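Side-chain contacts in protein ppBat (Bacteroides thetaiotaomicron VPI-5482, PDB 3CNE), which binds flavin derivatives such as lumichrome, riboflavin, FMN and FAD as a homodimer, and may serve as a flavin store: residues F155-Q158 and T162-T165; M106-C111 and P168-A173; H110-M115 and P132-A137. All coordinates share one frame; numbering follows the deposited sequence.

How the contacts relate
The three contacts lie around neighbouring strands 106-110 and 154-157 of the central sheet of the DJ-1/PfpI fold. Contact 1 is the most buried: it folds the chain back beside the end of strand 154-157, combines apolar packing with a carbonyl oxygen that accepts two hydrogen bonds, and turns a tryptophan toward the flavin. Contact 2, partly buried and wholly apolar, lays helix 167-174 against strand 106-110, the neighbour of strand 154-157 in the same sheet. Contact 3, also partly buried, shares His110 and Cys111 with contact 2 but leaves the sheet, joining the start of helix 113-119 to a loop through alanines and a selenomethionine beside the zinc site.

Contact 1: F155-Q158 and T162-T165; sequences FTAQ and TIWT. With FMN (flavin mononucleotide), chain N.
Ala157 and Ile163 supply the apolar part of this short chain reversal, with Ala157 CB 4.2 Å from Ile163 CG1. The same methyl also approaches Thr162 OG1, and the CB of Gln158 comes up beside that hydroxyl, so the loop's hydroxyl is packed against the end of the strand.

The polar interactions hold the reversal in shape. Thr162 OG1 is tied to Lys147 O and Asp159 N; a chi1 of 63° sets it between its own backbone N and carbonyl carbon. Thr162 O takes two donors, Thr165 N at 2.9 Å and Thr165 OG1 at 2.6 Å, the hydroxyl lying in the carbonyl plane with a C=O...O angle of 154°. Thr165 OG1 also bonds to Ser148 OG.

The third kind of interaction is aromatic. Trp164, a known flavin-binding residue, turns away from the strand and lays one indole face over the isoalloxazine, whose C9A sits 3.5 Å above the plane, offset toward the rim. Trp164 CE3 meets the first ribityl carbon, C1', at 3.2 Å, while Thr165 CG2 backs the centre of the opposite face. With an alanine in place of Trp164, this side of the flavin would probably lose its flat cover and the Thr165 methyl the ring it backs. Asn161 O of the second subunit also bonds the FMN, so the site is shared across the dimer.

The reversal links strand 154-157 to helix 167-174, with Ala157 and Ile163 resting on His110 of strand 106-110 and Ile163 reaching Gln20 and Tyr21 of helix 15-27.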
loop_
_atom_site.group_PDB
_atom_site.type_symbol
_atom_site.label_atom_id
_atom_site.label_comp_id
_atom_site.label_asym_id
_atom_site.label_seq_id
_atom_site.Cartn_x
_atom_site.Cartn_y
_atom_site.Cartn_z
ATOM N N PHE A 155 -15.143 -12.051 -5.101
ATOM C CA PHE A 155 -14.460 -11.003 -5.851
ATOM C C PHE A 155 -12.973 -11.259 -5.613
ATOM O O PHE A 155 -12.444 -10.905 -4.569
ATOM C CB PHE A 155 -14.857 -9.619 -5.304
ATOM C CG PHE A 155 -16.315 -9.269 -5.508
ATOM C CD1 PHE A 155 -16.675 -8.192 -6.328
ATOM C CD2 PHE A 155 -17.326 -9.997 -4.885
ATOM C CE1 PHE A 155 -18.026 -7.864 -6.544
ATOM C CE2 PHE A 155 -18.682 -9.672 -5.096
ATOM C CZ PHE A 155 -19.019 -8.601 -5.929
ATOM N N THR A 156 -12.305 -11.907 -6.565
ATOM C CA THR A 156 -10.916 -12.279 -6.359
ATOM C C THR A 156 -10.048 -11.758 -7.493
ATOM O O THR A 156 -10.482 -11.681 -8.648
ATOM C CB THR A 156 -10.736 -13.808 -6.186
ATOM O OG1 THR A 156 -11.151 -14.496 -7.379
ATOM C CG2 THR A 156 -11.566 -14.309 -5.025
ATOM N N ALA A 157 -8.831 -11.364 -7.138
ATOM C CA ALA A 157 -7.862 -10.877 -8.112
ATOM C C ALA A 157 -6.625 -11.767 -8.052
ATOM O O ALA A 157 -6.270 -12.278 -6.988
ATOM C CB ALA A 157 -7.511 -9.437 -7.820
ATOM N N GLN A 158 -5.994 -11.956 -9.201
ATOM C CA GLN A 158 -4.811 -12.775 -9.323
ATOM C C GLN A 158 -3.712 -12.336 -8.337
ATOM O O GLN A 158 -3.113 -13.172 -7.653
ATOM C CB GLN A 158 -4.300 -12.705 -10.761
ATOM C CG GLN A 158 -3.279 -13.755 -11.088
ATOM C CD GLN A 158 -2.873 -13.750 -12.539
ATOM O OE1 GLN A 158 -1.920 -13.067 -12.923
ATOM N NE2 GLN A 158 -3.578 -14.530 -13.352
ATOM N N THR A 162 -3.304 -6.756 -9.977
ATOM C CA THR A 162 -4.568 -6.812 -10.731
ATOM C C THR A 162 -5.815 -6.404 -9.910
ATOM O O THR A 162 -6.976 -6.478 -10.402
ATOM C CB THR A 162 -4.804 -8.193 -11.341
ATOM O OG1 THR A 162 -4.940 -9.171 -10.304
ATOM C CG2 THR A 162 -3.674 -8.585 -12.258
ATOM N N ILE A 163 -5.587 -6.007 -8.661
ATOM C CA ILE A 163 -6.684 -5.559 -7.800
ATOM C C ILE A 163 -7.497 -4.444 -8.489
ATOM O O ILE A 163 -8.736 -4.474 -8.483
ATOM C CB ILE A 163 -6.195 -5.123 -6.407
ATOM C CG1 ILE A 163 -5.785 -6.361 -5.594
ATOM C CG2 ILE A 163 -7.325 -4.364 -5.645
ATOM C CD1 ILE A 163 -4.985 -6.045 -4.334
ATOM N N TRP A 164 -6.783 -3.508 -9.130
ATOM C CA TRP A 164 -7.399 -2.397 -9.862
ATOM C C TRP A 164 -8.485 -2.859 -10.838
ATOM O O TRP A 164 -9.414 -2.103 -11.088
ATOM C CB TRP A 164 -6.348 -1.560 -10.618
ATOM C CG TRP A 164 -5.780 -2.213 -11.868
ATOM C CD1 TRP A 164 -4.737 -3.065 -11.936
ATOM C CD2 TRP A 164 -6.248 -2.042 -13.218
ATOM N NE1 TRP A 164 -4.502 -3.444 -13.238
ATOM C CE2 TRP A 164 -5.417 -2.816 -14.047
ATOM C CE3 TRP A 164 -7.287 -1.295 -13.804
ATOM C CZ2 TRP A 164 -5.602 -2.889 -15.435
ATOM C CZ3 TRP A 164 -7.459 -1.356 -15.194
ATOM C CH2 TRP A 164 -6.625 -2.144 -15.984
ATOM N N THR A 165 -8.351 -4.074 -11.396
ATOM C CA THR A 165 -9.328 -4.594 -12.390
ATOM C C THR A 165 -10.704 -4.940 -11.810
ATOM O O THR A 165 -11.687 -5.029 -12.553
ATOM C CB THR A 165 -8.826 -5.834 -13.175
ATOM O OG1 THR A 165 -8.693 -6.965 -12.295
ATOM C CG2 THR A 165 -7.527 -5.539 -13.903
HETATM N N1 FMN N . -3.583 0.686 -11.640
HETATM C C2 FMN N . -2.757 0.093 -10.708
HETATM O O2 FMN N . -2.862 0.423 -9.521
HETATM N N3 FMN N . -1.827 -0.854 -11.113
HETATM C C4 FMN N . -1.721 -1.203 -12.457
HETATM O O4 FMN N . -0.929 -2.090 -12.813
HETATM C C4A FMN N . -2.559 -0.602 -13.395
HETATM N N5 FMN N . -2.468 -0.942 -14.735
HETATM C C5A FMN N . -3.307 -0.330 -15.648
HETATM C C6 FMN N . -3.216 -0.669 -16.989
HETATM C C7 FMN N . -4.055 -0.078 -17.931
HETATM C C7M FMN N . -4.392 -0.910 -19.140
HETATM C C8 FMN N . -4.976 0.899 -17.527
HETATM C C8M FMN N . -5.230 2.056 -18.468
HETATM C C9 FMN N . -5.068 1.208 -16.171
HETATM C C9A FMN N . -4.238 0.620 -15.225
HETATM N N10 FMN N . -4.338 0.970 -13.880
HETATM C C10 FMN N . -3.492 0.352 -12.978
HETATM C "C1'" FMN N . -5.669 1.391 -13.324
HETATM C "C2'" FMN N . -5.818 2.881 -13.044
HETATM O "O2'" FMN N . -5.330 3.183 -11.747
HETATM C "C3'" FMN N . -7.300 3.255 -13.164
HETATM O "O3'" FMN N . -7.746 2.948 -14.473
HETATM C "C4'" FMN N . -7.577 4.730 -12.863
HETATM O "O4'" FMN N . -7.762 4.941 -11.473
#

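Contact 2: M106-C111 and P168-A173; sequences MMIGHC and PKVIEA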
loop_
_atom_site.group_PDB
_atom_site.type_symbol
_atom_site.label_atom_id
_atom_site.label_comp_id
_atom_site.label_asym_id
_atom_site.label_seq_id
_atom_site.Cartn_x
_atom_site.Cartn_y
_atom_site.Cartn_z
HETATM N N MSE A 106 -20.069 -11.207 1.290
HETATM C CA MSE A 106 -19.207 -10.937 0.164
HETATM C C MSE A 106 -17.740 -11.285 0.516
HETATM O O MSE A 106 -17.221 -10.827 1.534
HETATM C CB MSE A 106 -19.358 -9.474 -0.219
HETATM C CG MSE A 106 -18.480 -9.007 -1.338
HETATM SE SE MSE A 106 -18.898 -7.115 -1.707
HETATM C CE MSE A 106 -19.986 -6.705 -0.124
HETATM N N MSE A 107 -17.117 -12.126 -0.320
HETATM C CA MSE A 107 -15.762 -12.649 -0.088
HETATM C C MSE A 107 -14.822 -12.029 -1.109
HETATM O O MSE A 107 -14.988 -12.218 -2.316
HETATM C CB MSE A 107 -15.703 -14.174 -0.203
HETATM C CG MSE A 107 -16.769 -14.935 0.527
HETATM SE SE MSE A 107 -16.800 -14.528 2.414
HETATM C CE MSE A 107 -15.159 -15.444 2.983
ATOM N N ILE A 108 -13.843 -11.293 -0.603
ATOM C CA ILE A 108 -12.945 -10.478 -1.412
ATOM C C ILE A 108 -11.486 -10.839 -1.066
ATOM O O ILE A 108 -11.112 -10.939 0.104
ATOM C CB ILE A 108 -13.138 -8.957 -1.152
ATOM C CG1 ILE A 108 -14.558 -8.493 -1.520
ATOM C CG2 ILE A 108 -12.072 -8.133 -1.927
ATOM C CD1 ILE A 108 -15.087 -7.376 -0.627
ATOM N N GLY A 109 -10.663 -11.054 -2.085
ATOM C CA GLY A 109 -9.274 -11.354 -1.823
ATOM C C GLY A 109 -8.484 -11.418 -3.105
ATOM O O GLY A 109 -9.055 -11.371 -4.203
ATOM N N HIS A 110 -7.169 -11.476 -2.943
ATOM C CA HIS A 110 -6.255 -11.495 -4.059
ATOM C C HIS A 110 -5.085 -12.425 -3.751
ATOM O O HIS A 110 -4.934 -12.891 -2.612
ATOM C CB HIS A 110 -5.760 -10.074 -4.379
ATOM C CG HIS A 110 -4.850 -9.495 -3.338
ATOM N ND1 HIS A 110 -5.319 -8.852 -2.212
ATOM C CD2 HIS A 110 -3.499 -9.447 -3.262
ATOM C CE1 HIS A 110 -4.294 -8.431 -1.488
ATOM N NE2 HIS A 110 -3.181 -8.782 -2.102
ATOM N N CYS A 111 -4.267 -12.661 -4.780
ATOM C CA CYS A 111 -3.065 -13.491 -4.703
ATOM C C CYS A 111 -3.438 -14.915 -4.248
ATOM O O CYS A 111 -4.116 -15.612 -4.997
ATOM C CB CYS A 111 -1.949 -12.800 -3.896
ATOM S SG CYS A 111 -0.303 -13.484 -4.222
ATOM N N PRO A 168 -13.258 -1.203 -8.660
ATOM C CA PRO A 168 -14.470 -0.390 -8.856
ATOM C C PRO A 168 -15.761 -1.191 -8.652
ATOM O O PRO A 168 -16.723 -0.663 -8.088
ATOM C CB PRO A 168 -14.357 0.062 -10.329
ATOM C CG PRO A 168 -12.861 0.057 -10.583
ATOM C CD PRO A 168 -12.437 -1.218 -9.887
ATOM N N LYS A 169 -15.780 -2.444 -9.100
ATOM C CA LYS A 169 -16.944 -3.313 -8.879
ATOM C C LYS A 169 -17.121 -3.616 -7.385
ATOM O O LYS A 169 -18.236 -3.681 -6.897
ATOM C CB LYS A 169 -16.831 -4.615 -9.706
ATOM C CG LYS A 169 -16.969 -4.411 -11.233
ATOM C CD LYS A 169 -17.037 -5.723 -12.038
ATOM C CE LYS A 169 -15.675 -6.429 -12.246
ATOM N NZ LYS A 169 -14.904 -6.091 -13.513
ATOM N N VAL A 170 -16.010 -3.791 -6.654
ATOM C CA VAL A 170 -16.084 -4.076 -5.219
ATOM C C VAL A 170 -16.675 -2.878 -4.493
ATOM O O VAL A 170 -17.546 -3.024 -3.636
ATOM C CB VAL A 170 -14.701 -4.389 -4.628
ATOM C CG1 VAL A 170 -14.795 -4.547 -3.104
ATOM C CG2 VAL A 170 -14.162 -5.635 -5.267
ATOM N N ILE A 171 -16.172 -1.700 -4.834
ATOM C CA ILE A 171 -16.655 -0.457 -4.242
ATOM C C ILE A 171 -18.151 -0.304 -4.520
ATOM O O ILE A 171 -18.917 -0.036 -3.603
ATOM C CB ILE A 171 -15.875 0.783 -4.742
ATOM C CG1 ILE A 171 -14.402 0.746 -4.285
ATOM C CG2 ILE A 171 -16.548 2.089 -4.238
ATOM C CD1 ILE A 171 -14.232 0.545 -2.795
ATOM N N GLU A 172 -18.550 -0.480 -5.780
ATOM C CA GLU A 172 -19.954 -0.352 -6.190
ATOM C C GLU A 172 -20.861 -1.293 -5.378
ATOM O O GLU A 172 -21.927 -0.887 -4.914
ATOM C CB GLU A 172 -20.083 -0.556 -7.705
ATOM C CG GLU A 172 -21.503 -0.873 -8.241
ATOM C CD GLU A 172 -22.397 0.359 -8.415
ATOM O OE1 GLU A 172 -23.480 0.417 -7.771
ATOM O OE2 GLU A 172 -22.029 1.269 -9.198
ATOM N N ALA A 173 -20.407 -2.524 -5.164
ATOM C CA ALA A 173 -21.163 -3.534 -4.382
ATOM C C ALA A 173 -21.287 -3.205 -2.894
ATOM O O ALA A 173 -22.214 -3.670 -2.226
ATOM C CB ALA A 173 -20.551 -4.919 -4.567
#
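The helical turn that sets Val170 and Ala173 against Ile108 and Met106 is closed by a 2.9 Å backbone bond from Glu172 N to Pro168 O, and the next bond, Ala173 N to Lys169 O, continues the pattern. This is a helix packed on the face of a central sheet, the layered alpha/beta architecture of the DJ-1/PfpI family: helix 167-174 lies over strand 106-110, and no polar bond crosses between them.

Two residue pairs make the join. Ile108 and Val170 reach toward each other tip to tip, with Ile108 CD1 3.8 Å from Val170 CG1. The valine offers that methyl because CG1 stands opposite the backbone N (chi1 175°), which carries it out from the helix toward the sheet. Farther toward the start of the strand, the selenomethionine Met106 stretches its chain until SE stands 4.0 Å from Ala173 CB. The short alanine methyl and the long selenomethionine thus complement each other where the backbones are farther apart: the CA atoms of Met106 and Ala173 are 8.9 Å apart, those of Ile108 and Val170 8.1 Å.

Phe155 of the adjoining strand touches Met106, Ile108 and Val170, joining the two pairs into one apolar layer. Ile108 also meets Tyr21 of helix 15-27, while Ile171 packs on Ala24 and Phe25 of that helix.

Beyond the packing, the strand ends at His110, whose ring is held by hydrogen bonds at both nitrogens, between ND1 and Tyr21 OH and between NE2 and Glu160 OE1. At the strand's other end, Met106 bends abruptly about its CG-SE bond: chi3 is 12°, and CE nearly eclipses CB.

Contact 3: H110-M115 and P132-A137; sequences HCAGAM and PLAKPA
Met115 and Ala137 make the closest approach, the selenium of this selenomethionine standing 3.6 Å from Ala137 CB and its CG nearly as near at 3.7 Å. SE also reaches Ala134 CB at 4.2 Å, so it touches both alanine methyls of the loop. Ala134 CB in turn meets Ala112 CB, 4.1 Å away, and the first shell is entirely apolar.

The next shell places these groups. With chi1 at -174°, CG of Met115 extends away from the backbone N and out toward the loop. Ala134 and Ala137 are set on the same side by a 3-10 turn, closed by Ala137 N to Ala134 O at 2.9 Å. On the partner segment, a type II' turn from His110 to Gly113, with Gly113 N bonded to His110 O, delivers Ala112 to the N-cap of the helix.

That turn is consistent with the nucleophile elbow of DJ-1/PfpI relatives, but here Cys111 joins Cys74 in binding zinc, and Ala112 packs against Cys74 and Val78. Lys135, pointing away from the helix, forms a salt bridge with Asp145. The contact ties the first turn of helix 113-119, directly after strand 106-110, to the loop between strands 127-129 and 142-144.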
loop_
_atom_site.group_PDB
_atom_site.type_symbol
_atom_site.label_atom_id
_atom_site.label_comp_id
_atom_site.label_asym_id
_atom_site.label_seq_id
_atom_site.Cartn_x
_atom_site.Cartn_y
_atom_site.Cartn_z
ATOM N N HIS A 110 -7.169 -11.476 -2.943
ATOM C CA HIS A 110 -6.255 -11.495 -4.059
ATOM C C HIS A 110 -5.085 -12.425 -3.751
ATOM O O HIS A 110 -4.934 -12.891 -2.612
ATOM C CB HIS A 110 -5.760 -10.074 -4.379
ATOM C CG HIS A 110 -4.850 -9.495 -3.338
ATOM N ND1 HIS A 110 -5.319 -8.852 -2.212
ATOM C CD2 HIS A 110 -3.499 -9.447 -3.262
ATOM C CE1 HIS A 110 -4.294 -8.431 -1.488
ATOM N NE2 HIS A 110 -3.181 -8.782 -2.102
ATOM N N CYS A 111 -4.267 -12.661 -4.780
ATOM C CA CYS A 111 -3.065 -13.491 -4.703
ATOM C C CYS A 111 -3.438 -14.915 -4.248
ATOM O O CYS A 111 -4.116 -15.612 -4.997
ATOM C CB CYS A 111 -1.949 -12.800 -3.896
ATOM S SG CYS A 111 -0.303 -13.484 -4.222
ATOM N N ALA A 112 -3.052 -15.359 -3.052
ATOM C CA ALA A 112 -3.482 -16.709 -2.605
ATOM C C ALA A 112 -4.784 -16.710 -1.797
ATOM O O ALA A 112 -5.171 -17.743 -1.245
ATOM C CB ALA A 112 -2.332 -17.448 -1.826
ATOM N N GLY A 113 -5.468 -15.555 -1.745
ATOM C CA GLY A 113 -6.758 -15.424 -1.079
ATOM C C GLY A 113 -7.785 -16.464 -1.508
ATOM O O GLY A 113 -8.483 -17.047 -0.663
ATOM N N ALA A 114 -7.884 -16.703 -2.819
ATOM C CA ALA A 114 -8.850 -17.678 -3.343
ATOM C C ALA A 114 -8.535 -19.088 -2.819
ATOM O O ALA A 114 -9.445 -19.922 -2.645
ATOM C CB ALA A 114 -8.832 -17.682 -4.858
HETATM N N MSE A 115 -7.252 -19.346 -2.565
HETATM C CA MSE A 115 -6.839 -20.651 -2.045
HETATM C C MSE A 115 -7.261 -20.800 -0.590
HETATM O O MSE A 115 -7.760 -21.850 -0.188
HETATM C CB MSE A 115 -5.344 -20.843 -2.198
HETATM C CG MSE A 115 -4.860 -22.238 -1.815
HETATM SE SE MSE A 115 -2.912 -22.276 -1.678
HETATM C CE MSE A 115 -2.562 -21.134 -0.109
ATOM N N PRO A 132 -0.753 -17.548 -10.010
ATOM C CA PRO A 132 -0.371 -18.760 -10.757
ATOM C C PRO A 132 0.223 -19.883 -9.911
ATOM O O PRO A 132 -0.135 -21.048 -10.093
ATOM C CB PRO A 132 0.658 -18.237 -11.767
ATOM C CG PRO A 132 0.206 -16.852 -12.030
ATOM C CD PRO A 132 -0.307 -16.328 -10.712
ATOM N N LEU A 133 1.105 -19.544 -8.978
ATOM C CA LEU A 133 1.733 -20.567 -8.132
ATOM C C LEU A 133 0.752 -21.237 -7.166
ATOM O O LEU A 133 0.993 -22.354 -6.700
ATOM C CB LEU A 133 2.925 -19.981 -7.362
ATOM C CG LEU A 133 4.116 -19.438 -8.161
ATOM C CD1 LEU A 133 5.095 -18.677 -7.257
ATOM C CD2 LEU A 133 4.841 -20.560 -8.923
ATOM N N ALA A 134 -0.339 -20.548 -6.837
ATOM C CA ALA A 134 -1.344 -21.120 -5.950
ATOM C C ALA A 134 -2.445 -21.841 -6.744
ATOM O O ALA A 134 -3.229 -22.592 -6.167
ATOM C CB ALA A 134 -1.946 -20.029 -5.048
ATOM N N LYS A 135 -2.485 -21.633 -8.062
ATOM C CA LYS A 135 -3.545 -22.216 -8.930
ATOM C C LYS A 135 -3.768 -23.730 -8.770
ATOM O O LYS A 135 -4.914 -24.161 -8.632
ATOM C CB LYS A 135 -3.341 -21.863 -10.414
ATOM C CG LYS A 135 -4.514 -22.277 -11.302
ATOM C CD LYS A 135 -4.333 -21.846 -12.742
ATOM C CE LYS A 135 -5.503 -22.349 -13.587
ATOM N NZ LYS A 135 -5.233 -22.201 -15.041
ATOM N N PRO A 136 -2.681 -24.535 -8.764
ATOM C CA PRO A 136 -2.892 -25.977 -8.627
ATOM C C PRO A 136 -3.559 -26.387 -7.311
ATOM O O PRO A 136 -4.076 -27.501 -7.220
ATOM C CB PRO A 136 -1.469 -26.552 -8.673
ATOM C CG PRO A 136 -0.628 -25.498 -9.288
ATOM C CD PRO A 136 -1.248 -24.205 -8.868
ATOM N N ALA A 137 -3.549 -25.507 -6.308
ATOM C CA ALA A 137 -4.192 -25.819 -5.029
ATOM C C ALA A 137 -5.704 -25.593 -5.027
ATOM O O ALA A 137 -6.381 -25.946 -4.060
ATOM C CB ALA A 137 -3.527 -25.058 -3.886
#